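Local coordinates for protein SsRai1 (Scheffersomyces stipitis, PDB 5BTO) that removes NAD caps from the 5' ends of RNAs as a metal-dependent decapping nuclease, and directly binds and stimulates the exoribonuclease RAT1, at residues T119-L124 with V132-L137; G226-L231 with A342-L347; V107-I112 with V220-I225. All coordinates share one frame; numbering follows the deposited sequence.

Contact 1 (T119-L124 with V132-L137)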
loop_
_atom_site.group_PDB
_atom_site.type_symbol
_atom_site.label_atom_id
_atom_site.label_comp_id
_atom_site.label_asym_id
_atom_site.label_seq_id
_atom_site.Cartn_x
_atom_site.Cartn_y
_atom_site.Cartn_z
ATOM N N THR A 119 12.196 -13.042 7.767
ATOM C CA THR A 119 12.225 -12.184 8.943
ATOM C C THR A 119 12.446 -10.710 8.583
ATOM O O THR A 119 11.831 -9.809 9.170
ATOM C CB THR A 119 13.336 -12.637 9.928
ATOM O OG1 THR A 119 13.070 -13.983 10.362
ATOM C CG2 THR A 119 13.387 -11.710 11.134
ATOM N N LYS A 120 13.323 -10.453 7.622
ATOM C CA LYS A 120 13.536 -9.080 7.166
ATOM C C LYS A 120 12.245 -8.463 6.623
ATOM O O LYS A 120 11.981 -7.278 6.834
ATOM C CB LYS A 120 14.622 -9.020 6.089
ATOM C CG LYS A 120 16.020 -9.356 6.574
ATOM C CD LYS A 120 17.029 -9.148 5.459
ATOM C CE LYS A 120 18.457 -9.192 5.983
ATOM N NZ LYS A 120 19.432 -8.744 4.946
ATOM N N LEU A 121 11.444 -9.256 5.910
ATOM C CA LEU A 121 10.177 -8.756 5.391
ATOM C C LEU A 121 9.161 -8.543 6.518
ATOM O O LEU A 121 8.475 -7.508 6.576
ATOM C CB LEU A 121 9.617 -9.711 4.325
ATOM C CG LEU A 121 10.484 -9.892 3.079
ATOM C CD1 LEU A 121 9.862 -10.918 2.148
ATOM C CD2 LEU A 121 10.612 -8.549 2.350
ATOM N N LEU A 122 9.090 -9.501 7.442
ATOM C CA LEU A 122 8.120 -9.436 8.518
ATOM C C LEU A 122 8.397 -8.248 9.447
ATOM O O LEU A 122 7.470 -7.603 9.935
ATOM C CB LEU A 122 8.142 -10.756 9.312
ATOM C CG LEU A 122 7.287 -10.957 10.557
ATOM C CD1 LEU A 122 5.824 -10.679 10.318
ATOM C CD2 LEU A 122 7.465 -12.398 11.087
ATOM N N ALA A 123 9.673 -7.951 9.661
ATOM C CA ALA A 123 10.066 -6.929 10.632
ATOM C C ALA A 123 10.161 -5.543 10.013
ATOM O O ALA A 123 10.367 -4.558 10.721
ATOM C CB ALA A 123 11.391 -7.299 11.278
ATOM N N LEU A 124 10.009 -5.472 8.693
ATOM C CA LEU A 124 10.209 -4.221 7.944
ATOM C C LEU A 124 9.436 -2.983 8.444
ATOM O O LEU A 124 10.009 -1.900 8.522
ATOM C CB LEU A 124 9.958 -4.472 6.434
ATOM C CG LEU A 124 10.167 -3.316 5.445
ATOM C CD1 LEU A 124 10.563 -3.844 4.057
ATOM C CD2 LEU A 124 8.916 -2.426 5.340
ATOM N N VAL A 132 16.421 -3.865 2.103
ATOM C CA VAL A 132 16.183 -5.266 1.781
ATOM C C VAL A 132 16.387 -5.451 0.288
ATOM O O VAL A 132 15.879 -4.669 -0.520
ATOM C CB VAL A 132 14.754 -5.716 2.148
ATOM C CG1 VAL A 132 14.535 -7.184 1.772
ATOM C CG2 VAL A 132 14.491 -5.515 3.632
ATOM N N ASP A 133 17.147 -6.472 -0.090
ATOM C CA ASP A 133 17.298 -6.812 -1.503
ATOM C C ASP A 133 17.276 -8.324 -1.681
ATOM O O ASP A 133 18.131 -9.032 -1.145
ATOM C CB ASP A 133 18.581 -6.216 -2.082
ATOM C CG ASP A 133 18.492 -4.713 -2.246
ATOM O OD1 ASP A 133 17.907 -4.250 -3.254
ATOM O OD2 ASP A 133 19.002 -3.990 -1.367
ATOM N N LEU A 134 16.283 -8.813 -2.414
ATOM C CA LEU A 134 16.132 -10.246 -2.622
ATOM C C LEU A 134 16.026 -10.582 -4.093
ATOM O O LEU A 134 15.398 -9.854 -4.860
ATOM C CB LEU A 134 14.887 -10.758 -1.911
ATOM C CG LEU A 134 14.739 -10.435 -0.421
ATOM C CD1 LEU A 134 13.341 -10.799 0.047
ATOM C CD2 LEU A 134 15.807 -11.178 0.390
ATOM N N ASN A 135 16.649 -11.687 -4.488
ATOM C CA ASN A 135 16.480 -12.216 -5.838
ATOM C C ASN A 135 15.390 -13.274 -5.800
ATOM O O ASN A 135 15.338 -14.079 -4.869
ATOM C CB ASN A 135 17.776 -12.837 -6.350
ATOM C CG ASN A 135 18.858 -11.815 -6.591
ATOM O OD1 ASN A 135 18.576 -10.665 -6.927
ATOM N ND2 ASN A 135 20.109 -12.226 -6.430
ATOM N N VAL A 136 14.512 -13.265 -6.796
ATOM C CA VAL A 136 13.416 -14.212 -6.848
ATOM C C VAL A 136 13.322 -14.780 -8.243
ATOM O O VAL A 136 13.395 -14.047 -9.225
ATOM C CB VAL A 136 12.066 -13.547 -6.520
ATOM C CG1 VAL A 136 10.962 -14.589 -6.489
ATOM C CG2 VAL A 136 12.141 -12.780 -5.207
ATOM N N LEU A 137 13.148 -16.087 -8.358
ATOM C CA LEU A 137 12.904 -16.613 -9.694
ATOM C C LEU A 137 12.011 -17.832 -9.672
ATOM O O LEU A 137 11.987 -18.595 -8.690
ATOM C CB LEU A 137 14.211 -16.899 -10.419
ATOM C CG LEU A 137 15.095 -17.956 -9.782
ATOM C CD1 LEU A 137 14.649 -19.336 -10.248
ATOM C CD2 LEU A 137 16.532 -17.710 -10.139
HETATM O O HOH W 1 18.603 -7.723 2.091
#
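Val132, at the start of its strand, is the residue most enclosed by this contact, and its two methyls divide the work between them. CG1, anti to the backbone N (chi1 179°), meets Leu121 CD2 at 4.2 Å, the two side chains crossing at about a right angle. CG2 is turned to the other side and reaches Leu124 CD1 at 4.3 Å, while the root of Lys120, its CB, lies at a similar distance from the same methyl. One beta-branched residue thus packs against three residues of 119-124.

Leu121 has a second use. With CG anti to the carbonyl carbon (chi1 -62°) the isobutyl end is carried toward the strand, and CD1 meets Leu134 CD1 tip to tip at 4.1 Å. Every direct touch is apolar.

At the solvent-exposed border the chemistry changes. Beyond CB, the chain of Lys120 runs almost fully extended, taking its ammonium past Val132. A water accepts from Lys120 NZ at 3.1 Å and also from Asp133 N at 2.9 Å, so a strand N-H is satisfied and the lysine is tied to the backbone without touching it. The side chain of Asp133 points away from the helix and makes a salt bridge with Arg155.

On the neighbouring strand 359-365, Phe364 and Val362 pair with the backbones of Val132 and Leu134. Upstream on helix 115-123 is substrate-binding Gly116, about 6 Å from the side chain of Lys120. The arrangement is a helix laid obliquely over one face of a mixed sheet, its segment axis at 137° to the strand, in the alpha/beta fold of this RAI1-like member of the PD-(D/E)XK nucleases.

Contact 2 (G226-L231 with A342-L347)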
loop_
_atom_site.group_PDB
_atom_site.type_symbol
_atom_site.label_atom_id
_atom_site.label_comp_id
_atom_site.label_asym_id
_atom_site.label_seq_id
_atom_site.Cartn_x
_atom_site.Cartn_y
_atom_site.Cartn_z
ATOM N N GLY A 226 -1.300 -17.331 4.753
ATOM C CA GLY A 226 -2.454 -17.245 3.874
ATOM C C GLY A 226 -2.596 -18.513 3.048
ATOM O O GLY A 226 -2.633 -19.617 3.601
ATOM N N GLU A 227 -2.672 -18.358 1.727
ATOM C CA GLU A 227 -2.806 -19.500 0.823
ATOM C C GLU A 227 -1.464 -20.044 0.347
ATOM O O GLU A 227 -1.413 -21.060 -0.357
ATOM C CB GLU A 227 -3.648 -19.115 -0.396
ATOM C CG GLU A 227 -5.090 -18.864 -0.052
ATOM C CD GLU A 227 -5.718 -20.081 0.578
ATOM O OE1 GLU A 227 -5.949 -21.069 -0.146
ATOM O OE2 GLU A 227 -5.969 -20.058 1.798
ATOM N N ALA A 228 -0.381 -19.365 0.722
ATOM C CA ALA A 228 0.956 -19.729 0.255
ATOM C C ALA A 228 1.568 -20.843 1.101
ATOM O O ALA A 228 1.518 -20.789 2.325
ATOM C CB ALA A 228 1.874 -18.502 0.283
ATOM N N LYS A 229 2.156 -21.834 0.440
ATOM C CA LYS A 229 2.926 -22.873 1.111
ATOM C C LYS A 229 4.408 -22.554 0.942
ATOM O O LYS A 229 4.851 -22.182 -0.144
ATOM C CB LYS A 229 2.622 -24.245 0.505
ATOM C CG LYS A 229 1.177 -24.675 0.621
ATOM C CD LYS A 229 0.990 -26.075 0.033
ATOM C CE LYS A 229 -0.451 -26.539 0.117
ATOM N NZ LYS A 229 -1.335 -25.730 -0.764
ATOM N N MET A 230 5.181 -22.676 2.015
ATOM C CA MET A 230 6.578 -22.261 1.970
ATOM C C MET A 230 7.502 -23.272 2.636
ATOM O O MET A 230 7.129 -23.918 3.613
ATOM C CB MET A 230 6.743 -20.882 2.639
ATOM C CG MET A 230 5.856 -19.825 1.980
ATOM S SD MET A 230 5.864 -18.235 2.829
ATOM C CE MET A 230 7.483 -17.627 2.382
ATOM N N LEU A 231 8.698 -23.407 2.080
ATOM C CA LEU A 231 9.763 -24.184 2.699
ATOM C C LEU A 231 10.744 -23.153 3.244
ATOM O O LEU A 231 11.205 -22.275 2.495
ATOM C CB LEU A 231 10.442 -25.081 1.654
ATOM C CG LEU A 231 11.405 -26.156 2.161
ATOM C CD1 LEU A 231 10.645 -27.232 2.931
ATOM C CD2 LEU A 231 12.196 -26.808 1.040
ATOM N N ALA A 342 0.662 -9.696 3.156
ATOM C CA ALA A 342 0.429 -8.904 1.943
ATOM C C ALA A 342 1.584 -9.053 0.955
ATOM O O ALA A 342 1.374 -9.171 -0.263
ATOM C CB ALA A 342 0.206 -7.401 2.297
ATOM N N VAL A 343 2.808 -9.011 1.474
ATOM C CA VAL A 343 3.989 -9.122 0.639
ATOM C C VAL A 343 4.032 -10.478 -0.066
ATOM O O VAL A 343 4.242 -10.551 -1.279
ATOM C CB VAL A 343 5.282 -8.983 1.466
ATOM C CG1 VAL A 343 6.502 -9.311 0.598
ATOM C CG2 VAL A 343 5.376 -7.596 2.072
ATOM N N ILE A 344 3.842 -11.552 0.700
ATOM C CA ILE A 344 3.923 -12.889 0.115
ATOM C C ILE A 344 2.822 -13.082 -0.944
ATOM O O ILE A 344 3.073 -13.602 -2.036
ATOM C CB ILE A 344 3.825 -13.983 1.185
ATOM C CG1 ILE A 344 5.027 -13.912 2.143
ATOM C CG2 ILE A 344 3.764 -15.366 0.538
ATOM C CD1 ILE A 344 6.380 -14.032 1.476
ATOM N N GLU A 345 1.603 -12.677 -0.617
ATOM C CA GLU A 345 0.505 -12.769 -1.590
ATOM C C GLU A 345 0.811 -11.981 -2.873
ATOM O O GLU A 345 0.552 -12.452 -3.983
ATOM C CB GLU A 345 -0.790 -12.260 -0.967
ATOM C CG GLU A 345 -2.005 -12.356 -1.876
ATOM C CD GLU A 345 -3.210 -11.636 -1.292
ATOM O OE1 GLU A 345 -3.118 -10.408 -1.092
ATOM O OE2 GLU A 345 -4.243 -12.291 -1.022
ATOM N N TRP A 346 1.357 -10.779 -2.707
ATOM C CA TRP A 346 1.693 -9.925 -3.838
ATOM C C TRP A 346 2.752 -10.578 -4.733
ATOM O O TRP A 346 2.609 -10.609 -5.956
ATOM C CB TRP A 346 2.186 -8.570 -3.320
ATOM C CG TRP A 346 2.399 -7.506 -4.350
ATOM C CD1 TRP A 346 1.444 -6.906 -5.124
ATOM C CD2 TRP A 346 3.640 -6.869 -4.674
ATOM N NE1 TRP A 346 2.023 -5.940 -5.919
ATOM C CE2 TRP A 346 3.367 -5.895 -5.661
ATOM C CE3 TRP A 346 4.958 -7.031 -4.230
ATOM C CZ2 TRP A 346 4.363 -5.085 -6.211
ATOM C CZ3 TRP A 346 5.948 -6.226 -4.770
ATOM C CH2 TRP A 346 5.642 -5.262 -5.762
ATOM N N LEU A 347 3.807 -11.120 -4.128
ATOM C CA LEU A 347 4.855 -11.750 -4.925
ATOM C C LEU A 347 4.293 -12.893 -5.742
ATOM O O LEU A 347 4.615 -13.031 -6.923
ATOM C CB LEU A 347 6.011 -12.245 -4.058
ATOM C CG LEU A 347 6.805 -11.142 -3.360
ATOM C CD1 LEU A 347 7.875 -11.757 -2.474
ATOM C CD2 LEU A 347 7.426 -10.193 -4.382
#
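Ile344 projects from its helix over Ala228 and Met230 and supplies a separate branch to each. Its CG2 methyl, anti to the backbone N, settles on Ala228 CB at 3.7 Å; the small alanine is consistent with the close approach here, the CA atoms of Ala228 and Glu345 lying 7.2 Å apart. The other branch, CG1 and CD1, heads toward Met230, and here the two side chains meet tip to tip, with Ile344 CD1 3.9 Å from Met230 CE. The methionine runs straight through chi2 but bends at chi3 (73°), so that its terminal methyl swings off the line of the chain to make this touch. All three residues are buried, and the contact is wholly apolar, a compact example of one branched side chain serving two strand residues on the same face.

Ile225, from the preceding strand 216-225, touches both Met230 and Ile344, and Ile111 of strand 111-114 also packs on the isoleucine. Helix 333-350 therefore spans three adjacent strands here, while elsewhere around its circumference Val343 and Trp346 rest on strands 9-12 and 370-375, and Trp346 additionally packs against Lys45 of the second subunit.

Contact 3 (V107-I112 with V220-I225)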
loop_
_atom_site.group_PDB
_atom_site.type_symbol
_atom_site.label_atom_id
_atom_site.label_comp_id
_atom_site.label_asym_id
_atom_site.label_seq_id
_atom_site.Cartn_x
_atom_site.Cartn_y
_atom_site.Cartn_z
ATOM N N VAL A 107 9.061 -31.174 -3.522
ATOM C CA VAL A 107 8.378 -30.768 -2.302
ATOM C C VAL A 107 7.169 -29.906 -2.662
ATOM O O VAL A 107 7.220 -29.089 -3.594
ATOM C CB VAL A 107 9.339 -30.010 -1.343
ATOM C CG1 VAL A 107 9.855 -28.735 -2.004
ATOM C CG2 VAL A 107 8.654 -29.680 -0.021
ATOM N N ASN A 108 6.084 -30.087 -1.915
ATOM C CA ASN A 108 4.824 -29.434 -2.231
ATOM C C ASN A 108 4.700 -28.057 -1.593
ATOM O O ASN A 108 3.946 -27.878 -0.643
ATOM C CB ASN A 108 3.652 -30.310 -1.800
ATOM C CG ASN A 108 2.315 -29.720 -2.184
ATOM O OD1 ASN A 108 2.164 -29.134 -3.258
ATOM N ND2 ASN A 108 1.335 -29.855 -1.297
ATOM N N VAL A 109 5.453 -27.095 -2.123
ATOM C CA VAL A 109 5.375 -25.701 -1.675
ATOM C C VAL A 109 5.424 -24.743 -2.854
ATOM O O VAL A 109 5.764 -25.135 -3.977
ATOM C CB VAL A 109 6.515 -25.328 -0.699
ATOM C CG1 VAL A 109 6.482 -26.223 0.540
ATOM C CG2 VAL A 109 7.873 -25.403 -1.391
ATOM N N ASP A 110 5.085 -23.483 -2.583
ATOM C CA ASP A 110 5.116 -22.430 -3.590
ATOM C C ASP A 110 6.427 -21.662 -3.560
ATOM O O ASP A 110 6.882 -21.159 -4.590
ATOM C CB ASP A 110 3.974 -21.446 -3.349
ATOM C CG ASP A 110 2.616 -22.104 -3.417
ATOM O OD1 ASP A 110 2.275 -22.623 -4.501
ATOM O OD2 ASP A 110 1.880 -22.099 -2.405
ATOM N N ILE A 111 7.019 -21.548 -2.371
ATOM C CA ILE A 111 8.214 -20.732 -2.182
ATOM C C ILE A 111 9.268 -21.493 -1.378
ATOM O O ILE A 111 8.940 -22.165 -0.409
ATOM C CB ILE A 111 7.879 -19.418 -1.427
ATOM C CG1 ILE A 111 6.909 -18.546 -2.230
ATOM C CG2 ILE A 111 9.156 -18.629 -1.106
ATOM C CD1 ILE A 111 6.312 -17.416 -1.390
ATOM N N ILE A 112 10.525 -21.375 -1.790
ATOM C CA ILE A 112 11.644 -22.029 -1.106
ATOM C C ILE A 112 12.662 -20.946 -0.751
ATOM O O ILE A 112 13.150 -20.248 -1.633
ATOM C CB ILE A 112 12.296 -23.092 -2.022
ATOM C CG1 ILE A 112 11.329 -24.262 -2.234
ATOM C CG2 ILE A 112 13.650 -23.575 -1.450
ATOM C CD1 ILE A 112 11.678 -25.165 -3.416
ATOM N N VAL A 220 14.962 -27.395 8.282
ATOM C CA VAL A 220 14.170 -26.982 7.128
ATOM C C VAL A 220 12.735 -27.447 7.312
ATOM O O VAL A 220 12.469 -28.644 7.503
ATOM C CB VAL A 220 14.737 -27.525 5.803
ATOM C CG1 VAL A 220 14.018 -26.862 4.620
ATOM C CG2 VAL A 220 16.231 -27.266 5.732
ATOM N N ILE A 221 11.814 -26.492 7.250
ATOM C CA ILE A 221 10.434 -26.727 7.636
ATOM C C ILE A 221 9.485 -26.430 6.498
ATOM O O ILE A 221 9.811 -25.663 5.587
ATOM C CB ILE A 221 10.027 -25.836 8.845
ATOM C CG1 ILE A 221 10.047 -24.349 8.460
ATOM C CG2 ILE A 221 10.970 -26.075 10.028
ATOM C CD1 ILE A 221 9.330 -23.466 9.460
ATOM N N LYS A 222 8.319 -27.068 6.546
ATOM C CA LYS A 222 7.207 -26.689 5.684
ATOM C C LYS A 222 6.261 -25.852 6.520
ATOM O O LYS A 222 5.963 -26.187 7.671
ATOM C CB LYS A 222 6.482 -27.915 5.134
ATOM C CG LYS A 222 7.126 -28.524 3.911
ATOM C CD LYS A 222 6.322 -29.723 3.416
ATOM C CE LYS A 222 4.827 -29.426 3.389
ATOM N NZ LYS A 222 4.403 -28.534 2.270
ATOM N N THR A 223 5.822 -24.730 5.964
ATOM C CA THR A 223 4.897 -23.875 6.673
ATOM C C THR A 223 4.081 -23.112 5.644
ATOM O O THR A 223 4.036 -23.492 4.479
ATOM C CB THR A 223 5.649 -22.929 7.635
ATOM O OG1 THR A 223 4.711 -22.199 8.434
ATOM C CG2 THR A 223 6.558 -21.982 6.866
ATOM N N GLY A 224 3.429 -22.045 6.063
ATOM C CA GLY A 224 2.623 -21.291 5.127
ATOM C C GLY A 224 2.181 -19.984 5.717
ATOM O O GLY A 224 2.348 -19.739 6.908
ATOM N N ILE A 225 1.629 -19.137 4.862
ATOM C CA ILE A 225 0.990 -17.910 5.298
ATOM C C ILE A 225 -0.106 -17.656 4.276
ATOM O O ILE A 225 0.120 -17.799 3.074
ATOM C CB ILE A 225 1.981 -16.722 5.388
ATOM C CG1 ILE A 225 1.247 -15.456 5.818
ATOM C CG2 ILE A 225 2.711 -16.491 4.060
ATOM C CD1 ILE A 225 1.643 -14.958 7.160
#
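Two bends late in the chain of Lys222, at chi3 (45°) and chi4 (74°), fold its end against Val107, Asn108 and Val109, after a start in which CG is anti to the carbonyl carbon. The target is an inverse gamma turn centred on Asn108, just before strand 111-114, and its backbone is closed by a weak hydrogen bond from Val109 N to Val107 O. Strand 228-235 lies between strands 111-114 and 216-225 in the mixed sheet, and the lysine, which also touches Leu231 of that middle strand, spans the gap to the turn.

The aliphatic part of the chain does the apolar work. Lys222 CD lies 4.2 Å from Val107 CG2, where the two side chains run past one another in opposite senses. Val109 instead lies aslant to the lysine, and its CG1 approaches Lys222 CG at 4.1 Å. Ile29 of strand 27-34 touches both Val107 and Lys222, extending the apolar patch.

Exchanging the lysine for an alanine removes everything past CB and would probably open a gap beside Val107 and Val109, leaving the turn without its nearby ammonium. Nearby, Asp110 forms a salt bridge with Arg353 and accepts from Lys229 N.

The ammonium itself finishes in mixed surroundings: Lys222 NZ is 3.6 Å from the CG1 methyl of Val109 and 3.0 Å from the backbone O of Asn108.

In the fold
The three contacts illustrate how one mixed sheet can organise distant parts of a chain. Contacts 2 and 3, with centres 10 Å apart, are joined by strand pairing: Lys229 O and Asp110 N, 2.8 Å apart, probably form a hydrogen bond, as do Leu231 N and Ile111 O. Contacts 1 and 2, 12 Å apart between centres, meet through side chains, Leu121 CD1 lying 4.0 Å from Val343 CG1. Contacts 1 and 3 do not touch, but helix 115-123 directly follows strand 111-114. The substrate-binding residues Tyr114, Arg115 and Gly116 occupy that junction; Arg115 is about 9 Å from Met230 of contact 2 between side chains, whereas contact 3 lies away from the known sites.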